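Local coordinates for putative cytidylyltransferase (Burkholderia pseudomallei, PDB 5X9Q), which probably catalyses transfer of the adenylyl group of ATP to D-glycero-beta-D-manno-heptose 1-phosphate, giving ADP-D-glycero-beta-D-manno-heptose and diphosphate, at residues 68-76 with 86-97; 51-62 with 151-159. All blocks are in the same frame, centred on the assembly; numbering follows the deposited sequence.

Contact 1: 68-76 with 86-97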
# COMPACT_ATOMS: atom_id res chain seq x y z
N VAL A 68 -6.37 12.51 2.30
CA VAL A 68 -5.84 12.56 0.94
C VAL A 68 -6.94 12.93 -0.07
O VAL A 68 -8.00 12.31 -0.11
CB VAL A 68 -5.20 11.22 0.56
CG1 VAL A 68 -4.46 11.34 -0.76
CG2 VAL A 68 -4.24 10.77 1.67
N GLY A 69 -6.70 13.97 -0.86
CA GLY A 69 -7.61 14.37 -1.92
C GLY A 69 -7.21 13.76 -3.25
O GLY A 69 -6.03 13.80 -3.65
N VAL A 70 -8.17 13.19 -3.95
CA VAL A 70 -7.83 12.47 -5.18
C VAL A 70 -8.58 13.01 -6.40
O VAL A 70 -9.82 13.00 -6.45
CB VAL A 70 -8.12 10.98 -5.03
CG1 VAL A 70 -7.77 10.25 -6.32
CG2 VAL A 70 -7.33 10.43 -3.86
N ASN A 71 -7.82 13.51 -7.37
CA ASN A 71 -8.40 14.03 -8.59
C ASN A 71 -9.36 13.04 -9.25
O ASN A 71 -8.99 11.88 -9.51
CB ASN A 71 -7.29 14.39 -9.59
CG ASN A 71 -6.31 15.40 -9.03
OD1 ASN A 71 -5.48 15.07 -8.16
ND2 ASN A 71 -6.36 16.61 -9.56
N SER A 72 -10.56 13.51 -9.57
CA SER A 72 -11.51 12.75 -10.40
C SER A 72 -10.90 12.56 -11.77
O SER A 72 -9.97 13.27 -12.15
CB SER A 72 -12.86 13.45 -10.56
OG SER A 72 -12.74 14.50 -11.51
N ASP A 73 -11.45 11.61 -12.52
CA ASP A 73 -10.92 11.29 -13.84
C ASP A 73 -10.99 12.51 -14.77
O ASP A 73 -10.01 12.82 -15.46
CB ASP A 73 -11.69 10.11 -14.44
CG ASP A 73 -11.53 8.82 -13.62
OD1 ASP A 73 -10.42 8.58 -13.08
OD2 ASP A 73 -12.53 8.07 -13.48
N ALA A 74 -12.12 13.21 -14.75
CA ALA A 74 -12.28 14.41 -15.56
C ALA A 74 -11.23 15.44 -15.13
O ALA A 74 -10.50 15.98 -15.96
CB ALA A 74 -13.68 14.98 -15.41
N SER A 75 -11.17 15.70 -13.83
CA SER A 75 -10.21 16.65 -13.27
C SER A 75 -8.77 16.34 -13.69
O SER A 75 -8.02 17.25 -14.05
CB SER A 75 -10.31 16.67 -11.74
OG SER A 75 -9.22 17.38 -11.17
N VAL A 76 -8.36 15.08 -13.62
CA VAL A 76 -7.00 14.71 -14.00
C VAL A 76 -6.76 15.09 -15.45
O VAL A 76 -5.66 15.46 -15.86
CB VAL A 76 -6.75 13.20 -13.82
CG1 VAL A 76 -5.36 12.83 -14.32
CG2 VAL A 76 -6.92 12.80 -12.36
N PRO A 86 -5.52 8.82 -16.62
CA PRO A 86 -5.02 7.85 -15.65
C PRO A 86 -5.57 6.50 -16.04
O PRO A 86 -6.72 6.40 -16.47
CB PRO A 86 -5.64 8.31 -14.33
CG PRO A 86 -6.90 8.99 -14.74
CD PRO A 86 -6.60 9.65 -16.06
N ILE A 87 -4.75 5.47 -15.90
CA ILE A 87 -5.17 4.11 -16.28
C ILE A 87 -6.11 3.40 -15.30
O ILE A 87 -6.62 2.31 -15.58
CB ILE A 87 -3.95 3.20 -16.53
CG1 ILE A 87 -3.20 2.94 -15.22
CG2 ILE A 87 -3.02 3.82 -17.56
CD1 ILE A 87 -2.21 1.80 -15.30
N ASN A 88 -6.33 4.03 -14.16
CA ASN A 88 -7.16 3.54 -13.12
C ASN A 88 -8.16 4.61 -12.90
O ASN A 88 -7.86 5.81 -12.96
CB ASN A 88 -6.35 3.31 -11.84
CG ASN A 88 -5.76 1.92 -11.78
OD1 ASN A 88 -6.43 0.93 -12.08
ND2 ASN A 88 -4.50 1.83 -11.38
N VAL A 89 -9.39 4.16 -12.68
CA VAL A 89 -10.52 5.03 -12.46
C VAL A 89 -10.43 5.56 -11.04
O VAL A 89 -9.91 4.89 -10.14
CB VAL A 89 -11.85 4.30 -12.68
CG1 VAL A 89 -12.01 3.92 -14.15
CG2 VAL A 89 -11.94 3.07 -11.80
N GLN A 90 -10.93 6.76 -10.85
CA GLN A 90 -10.90 7.41 -9.54
C GLN A 90 -11.32 6.60 -8.33
O GLN A 90 -10.90 6.91 -7.21
CB GLN A 90 -11.84 8.61 -9.51
CG GLN A 90 -11.57 9.57 -8.37
CD GLN A 90 -12.70 10.58 -8.21
OE1 GLN A 90 -13.54 10.72 -9.10
NE2 GLN A 90 -12.68 11.33 -7.12
N GLU A 91 -12.14 5.56 -8.52
CA GLU A 91 -12.63 4.82 -7.36
C GLU A 91 -11.51 3.85 -7.01
O GLU A 91 -11.24 3.59 -5.85
CB GLU A 91 -13.92 4.05 -7.61
CG GLU A 91 -14.45 3.40 -6.31
CD GLU A 91 -15.49 2.33 -6.56
OE1 GLU A 91 -16.22 2.42 -7.57
OE2 GLU A 91 -15.55 1.37 -5.76
N ASP A 92 -10.85 3.33 -8.03
CA ASP A 92 -9.76 2.42 -7.81
C ASP A 92 -8.54 3.10 -7.22
O ASP A 92 -7.91 2.55 -6.32
CB ASP A 92 -9.43 1.71 -9.13
CG ASP A 92 -10.44 0.61 -9.46
OD1 ASP A 92 -11.50 0.56 -8.79
OD2 ASP A 92 -10.18 -0.18 -10.39
N ARG A 93 -8.23 4.31 -7.70
CA ARG A 93 -7.10 5.05 -7.17
C ARG A 93 -7.35 5.39 -5.71
O ARG A 93 -6.45 5.27 -4.89
CB ARG A 93 -6.84 6.31 -7.98
CG ARG A 93 -6.23 6.02 -9.33
CD ARG A 93 -5.94 7.29 -10.10
NE ARG A 93 -7.15 7.88 -10.68
CZ ARG A 93 -7.56 9.12 -10.44
NH1 ARG A 93 -6.87 9.91 -9.63
NH2 ARG A 93 -8.68 9.57 -11.00
N MET A 94 -8.59 5.72 -5.38
CA MET A 94 -8.95 6.06 -4.02
C MET A 94 -8.94 4.83 -3.12
O MET A 94 -8.50 4.90 -1.97
CB MET A 94 -10.33 6.72 -3.97
CG MET A 94 -10.34 8.09 -4.61
SD MET A 94 -12.00 8.76 -4.73
CE MET A 94 -12.37 9.09 -3.00
N ALA A 95 -9.42 3.70 -3.64
CA ALA A 95 -9.43 2.46 -2.86
C ALA A 95 -8.02 2.02 -2.43
O ALA A 95 -7.81 1.61 -1.27
CB ALA A 95 -10.13 1.35 -3.63
N LEU A 96 -7.04 2.12 -3.34
CA LEU A 96 -5.66 1.77 -3.01
C LEU A 96 -5.17 2.59 -1.86
O LEU A 96 -4.60 2.06 -0.90
CB LEU A 96 -4.75 1.98 -4.21
CG LEU A 96 -4.33 0.76 -4.99
CD1 LEU A 96 -3.24 0.06 -4.23
CD2 LEU A 96 -5.54 -0.13 -5.14
N LEU A 97 -5.39 3.90 -1.93
CA LEU A 97 -4.98 4.80 -0.85
C LEU A 97 -5.62 4.40 0.47
O LEU A 97 -4.96 4.40 1.53
CB LEU A 97 -5.34 6.24 -1.21
CG LEU A 97 -4.42 6.75 -2.32
CD1 LEU A 97 -4.99 7.94 -3.07
CD2 LEU A 97 -3.09 7.12 -1.69

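Contact 2: 51-62 with 151-159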
# COMPACT_ATOMS: atom_id res chain seq x y z
N GLY A 51 7.81 5.94 -3.25
CA GLY A 51 7.90 7.35 -2.89
C GLY A 51 6.57 7.87 -2.36
O GLY A 51 6.53 8.60 -1.38
N HIS A 52 5.49 7.45 -3.00
CA HIS A 52 4.14 7.78 -2.56
C HIS A 52 3.89 7.36 -1.12
O HIS A 52 3.43 8.16 -0.31
CB HIS A 52 3.12 7.08 -3.46
CG HIS A 52 2.95 7.72 -4.80
ND1 HIS A 52 2.89 6.99 -5.96
CD2 HIS A 52 2.80 9.02 -5.16
CE1 HIS A 52 2.70 7.80 -6.98
NE2 HIS A 52 2.64 9.04 -6.52
N VAL A 53 4.18 6.10 -0.79
CA VAL A 53 3.84 5.62 0.55
C VAL A 53 4.81 6.12 1.61
O VAL A 53 4.40 6.34 2.74
CB VAL A 53 3.73 4.07 0.60
CG1 VAL A 53 2.60 3.59 -0.34
CG2 VAL A 53 5.05 3.40 0.27
N SER A 54 6.07 6.32 1.24
CA SER A 54 7.06 6.82 2.17
C SER A 54 6.63 8.22 2.60
O SER A 54 6.66 8.56 3.78
CB SER A 54 8.45 6.87 1.53
OG SER A 54 9.00 5.57 1.42
N TYR A 55 6.19 9.02 1.64
CA TYR A 55 5.74 10.36 1.89
C TYR A 55 4.37 10.39 2.53
O TYR A 55 4.11 11.27 3.30
CB TYR A 55 5.84 11.24 0.63
CG TYR A 55 4.58 11.89 0.13
CD1 TYR A 55 4.05 13.00 0.74
CD2 TYR A 55 3.92 11.37 -0.92
CE1 TYR A 55 2.87 13.57 0.29
CE2 TYR A 55 2.76 11.93 -1.39
CZ TYR A 55 2.24 13.01 -0.78
OH TYR A 55 1.10 13.50 -1.30
N LEU A 56 3.51 9.42 2.20
CA LEU A 56 2.19 9.38 2.83
C LEU A 56 2.32 9.10 4.34
O LEU A 56 1.53 9.59 5.14
CB LEU A 56 1.31 8.33 2.17
CG LEU A 56 0.60 8.75 0.88
CD1 LEU A 56 -0.41 7.69 0.46
CD2 LEU A 56 -0.07 10.10 1.06
N ALA A 57 3.32 8.31 4.69
CA ALA A 57 3.62 7.92 6.07
C ALA A 57 4.23 9.05 6.88
O ALA A 57 3.80 9.29 8.01
CB ALA A 57 4.52 6.68 6.09
N ASP A 58 5.15 9.79 6.28
CA ASP A 58 5.77 10.93 6.93
C ASP A 58 4.74 12.05 7.17
O ASP A 58 4.78 12.72 8.20
CB ASP A 58 6.94 11.46 6.11
CG ASP A 58 8.18 10.59 6.24
OD1 ASP A 58 8.23 9.76 7.17
OD2 ASP A 58 9.11 10.75 5.42
N ALA A 59 3.83 12.25 6.22
CA ALA A 59 2.82 13.29 6.36
C ALA A 59 1.95 12.93 7.56
O ALA A 59 1.65 13.79 8.39
CB ALA A 59 1.97 13.42 5.07
N LYS A 60 1.61 11.64 7.68
CA LYS A 60 0.81 11.16 8.82
C LYS A 60 1.55 11.45 10.13
O LYS A 60 0.93 11.85 11.11
CB LYS A 60 0.51 9.65 8.73
CG LYS A 60 -0.26 9.10 9.94
CD LYS A 60 -1.55 9.89 10.13
CE LYS A 60 -2.33 9.48 11.38
NZ LYS A 60 -3.10 8.21 11.29
N ALA A 61 2.86 11.27 10.13
CA ALA A 61 3.70 11.48 11.31
C ALA A 61 3.76 12.94 11.77
O ALA A 61 4.12 13.22 12.92
CB ALA A 61 5.11 10.97 11.03
N LEU A 62 3.43 13.87 10.87
CA LEU A 62 3.42 15.29 11.21
C LEU A 62 2.18 15.68 12.00
O LEU A 62 2.19 16.71 12.67
CB LEU A 62 3.48 16.17 9.94
CG LEU A 62 4.72 16.12 9.06
CD1 LEU A 62 4.48 16.96 7.81
CD2 LEU A 62 5.93 16.63 9.83
N LEU A 151 4.08 22.59 3.51
CA LEU A 151 5.45 22.17 3.32
C LEU A 151 5.56 21.03 2.35
O LEU A 151 4.61 20.28 2.14
CB LEU A 151 6.08 21.82 4.66
CG LEU A 151 5.50 20.69 5.48
CD1 LEU A 151 6.34 19.42 5.34
CD2 LEU A 151 5.41 21.17 6.93
N ALA A 152 6.73 20.90 1.74
CA ALA A 152 6.99 19.84 0.78
C ALA A 152 7.82 18.77 1.47
O ALA A 152 8.73 19.08 2.24
CB ALA A 152 7.73 20.38 -0.43
N ILE A 153 7.50 17.52 1.26
CA ILE A 153 8.24 16.46 1.86
C ILE A 153 8.81 15.77 0.68
O ILE A 153 8.10 15.42 -0.20
CB ILE A 153 7.35 15.49 2.64
CG1 ILE A 153 6.86 16.10 3.93
CG2 ILE A 153 8.11 14.23 2.98
CD1 ILE A 153 5.86 15.25 4.67
N PRO A 154 10.10 15.55 0.65
CA PRO A 154 10.75 14.88 -0.47
C PRO A 154 10.34 13.45 -0.54
O PRO A 154 10.02 12.93 0.46
CB PRO A 154 12.22 14.98 -0.12
CG PRO A 154 12.23 15.11 1.34
CD PRO A 154 11.08 16.00 1.63
N PHE A 155 10.35 12.87 -1.80
CA PHE A 155 9.85 11.51 -2.01
C PHE A 155 10.69 10.39 -1.41
O PHE A 155 10.17 9.52 -0.70
CB PHE A 155 9.70 11.22 -3.51
CG PHE A 155 8.55 11.93 -4.15
CD1 PHE A 155 7.24 11.65 -3.77
CD2 PHE A 155 8.76 12.87 -5.15
CE1 PHE A 155 6.18 12.30 -4.36
CE2 PHE A 155 7.70 13.52 -5.74
CZ PHE A 155 6.40 13.24 -5.35
N GLU A 156 12.00 10.39 -1.75
CA GLU A 156 12.90 9.41 -1.21
C GLU A 156 14.04 10.17 -0.67
O GLU A 156 14.75 10.89 -1.37
CB GLU A 156 13.45 8.37 -2.20
CG GLU A 156 12.43 7.33 -2.67
CD GLU A 156 13.16 6.31 -3.54
OE1 GLU A 156 13.77 6.71 -4.57
OE2 GLU A 156 13.10 5.10 -3.19
N HIS A 157 14.21 10.00 0.64
CA HIS A 157 15.27 10.62 1.41
C HIS A 157 15.78 9.54 2.34
O HIS A 157 15.05 8.61 2.69
CB HIS A 157 14.74 11.81 2.21
CG HIS A 157 13.46 11.52 2.94
ND1 HIS A 157 12.23 11.48 2.31
CD2 HIS A 157 13.22 11.25 4.24
CE1 HIS A 157 11.29 11.20 3.19
NE2 HIS A 157 11.86 11.06 4.37
N ASP A 158 17.04 9.65 2.74
CA ASP A 158 17.64 8.68 3.61
C ASP A 158 17.29 9.07 5.01
O ASP A 158 17.74 10.10 5.53
CB ASP A 158 19.18 8.58 3.42
CG ASP A 158 19.84 7.41 4.17
OD1 ASP A 158 19.17 6.61 4.88
OD2 ASP A 158 21.09 7.31 4.01
N ARG A 159 16.45 8.22 5.63
CA ARG A 159 15.97 8.41 6.97
C ARG A 159 16.70 7.56 7.98
O ARG A 159 17.36 6.56 7.68
CB ARG A 159 14.46 8.09 7.10
CG ARG A 159 13.52 9.07 6.40
CD ARG A 159 12.04 8.94 6.79
NE ARG A 159 11.54 7.59 6.38
CZ ARG A 159 11.07 7.37 5.11
NH1 ARG A 159 11.00 8.37 4.18
NH2 ARG A 159 10.64 6.12 4.78

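Contact 1: 68-76 with 86-97
The guanidinium of Arg93 grips the carbonyl of Asn71, a worked example of how a nucleotidyltransferase alpha/beta fold ties the end of a strand to the crossover helix that packs on it. Strand 65-71 and helix 90-98 form the first half of a beta-alpha-beta crossover that returns to the neighbouring parallel strand 105-109, and the axes of strand 68-71 and helix 90-97 run nearly antiparallel, at 158°. Arg93 NH1 and NH2 both donate end-on to Asn71 O, at 2.9 and 2.8 Å, with the oxygen close to the guanidinium plane. NH2 also makes a salt bridge to Asp73 OD1 at 2.9 Å, meeting that oxygen from above the carboxylate plane. Two further carbonyls, Asn88 O at NE and Val44 O at NH1, help to fix the rotation of this flat group. The Asp73 carboxylate has a second task: both its oxygens receive weak bonds from Gln90 N, at the first turn of helix 90-98, where the helix end would probably favour a negative charge.

Toward Val68 and Leu97 the contact becomes apolar. Val70 carries most of it: CG1, anti to the backbone N (chi1 180°), lies near Arg93 NH1, CB rests on Met94 CG at 3.7 Å, and CG2 meets Leu97 CD1 at 3.5 Å. The same Leu97 methyl reaches Val68 CG1, while Val106 of strand 105-109 closes in on Val70, Met94 and Leu97. At the other end, Val76 CG1 lies against Pro86 CD, the two side chains running in opposite senses. Farther out, Asp92 and Glu91 make salt bridges to Arg50 of the second subunit, so the outer surface of this helix belongs to the dimer interface. Ser72 is the N-cap of the short helix 73-76: its OG accepts from Ser75 N at 3.0 Å, with an N-H...O angle of 163°.

Contact 2: 51-62 with 151-159
Ile153 pushes its CD1 methyl against helix 50-62, meeting Leu62 CD1 tip to tip at 3.8 Å and coming near Ala59 N and CB. With CG1 beside its backbone N (chi1 -73°), the CG1-CD1 branch reaches the helix, while CG2 approaches Tyr55 CB. Leu151 adds its CD1 to Leu62 CD1, so edge strand 149-153 of this Rossmann-like parallel sheet packs on the helix through a short row of aliphatic side chains. Past the strand, the chain brings Phe155 close to Gly51; their CA atoms are 4.7 Å apart. Gly51 O sits at the edge of the phenyl ring, and Phe155 CE1 approaches Tyr55 CD2 at 4.2 Å. The Tyr55 hydroxyl itself bonds to Thr41.

Asp58 provides the polar rim. Its OD2 accepts a weak bond from His157 NE2 at the imidazole edge, 3.0 Å and 123°. The same oxygen forms a salt bridge with Arg159 NH1 at 3.3 Å, but lies well out of the guanidinium plane, with carboxylate and guanidinium nearly perpendicular. Since His157 and Arg159 are poorly ordered, the chemistry implies an apolar seam centred on the buried Ile153, edged by one weak hydrogen bond and a charge attraction in which no N-H points at the oxygen, probably an adaptable rim.

Overall arrangement
Following the chain from the N terminus, helix 50-62 comes first and supplies one half of contact 2, which stays incomplete until segment 151-159, which begins 89 residues after segment 51-62 ends. Strand 65-71 follows almost at once, and contact 1 closes a short loop of nine residues on the way to helix 90-98. Contact 1 is thus nested inside the long loop that contact 2 closes. Their centres lie about 20 Å apart, on opposite sides of the chain's centre. In one parallel sheet, contact 1 ties helix 90-98 to the inner strand 65-71, contact 2 ties helix 50-62 to the outermost strand 149-153. They touch where Leu97 CD2 meets Leu56 CD1 at 3.5 Å, and both extend to the second subunit.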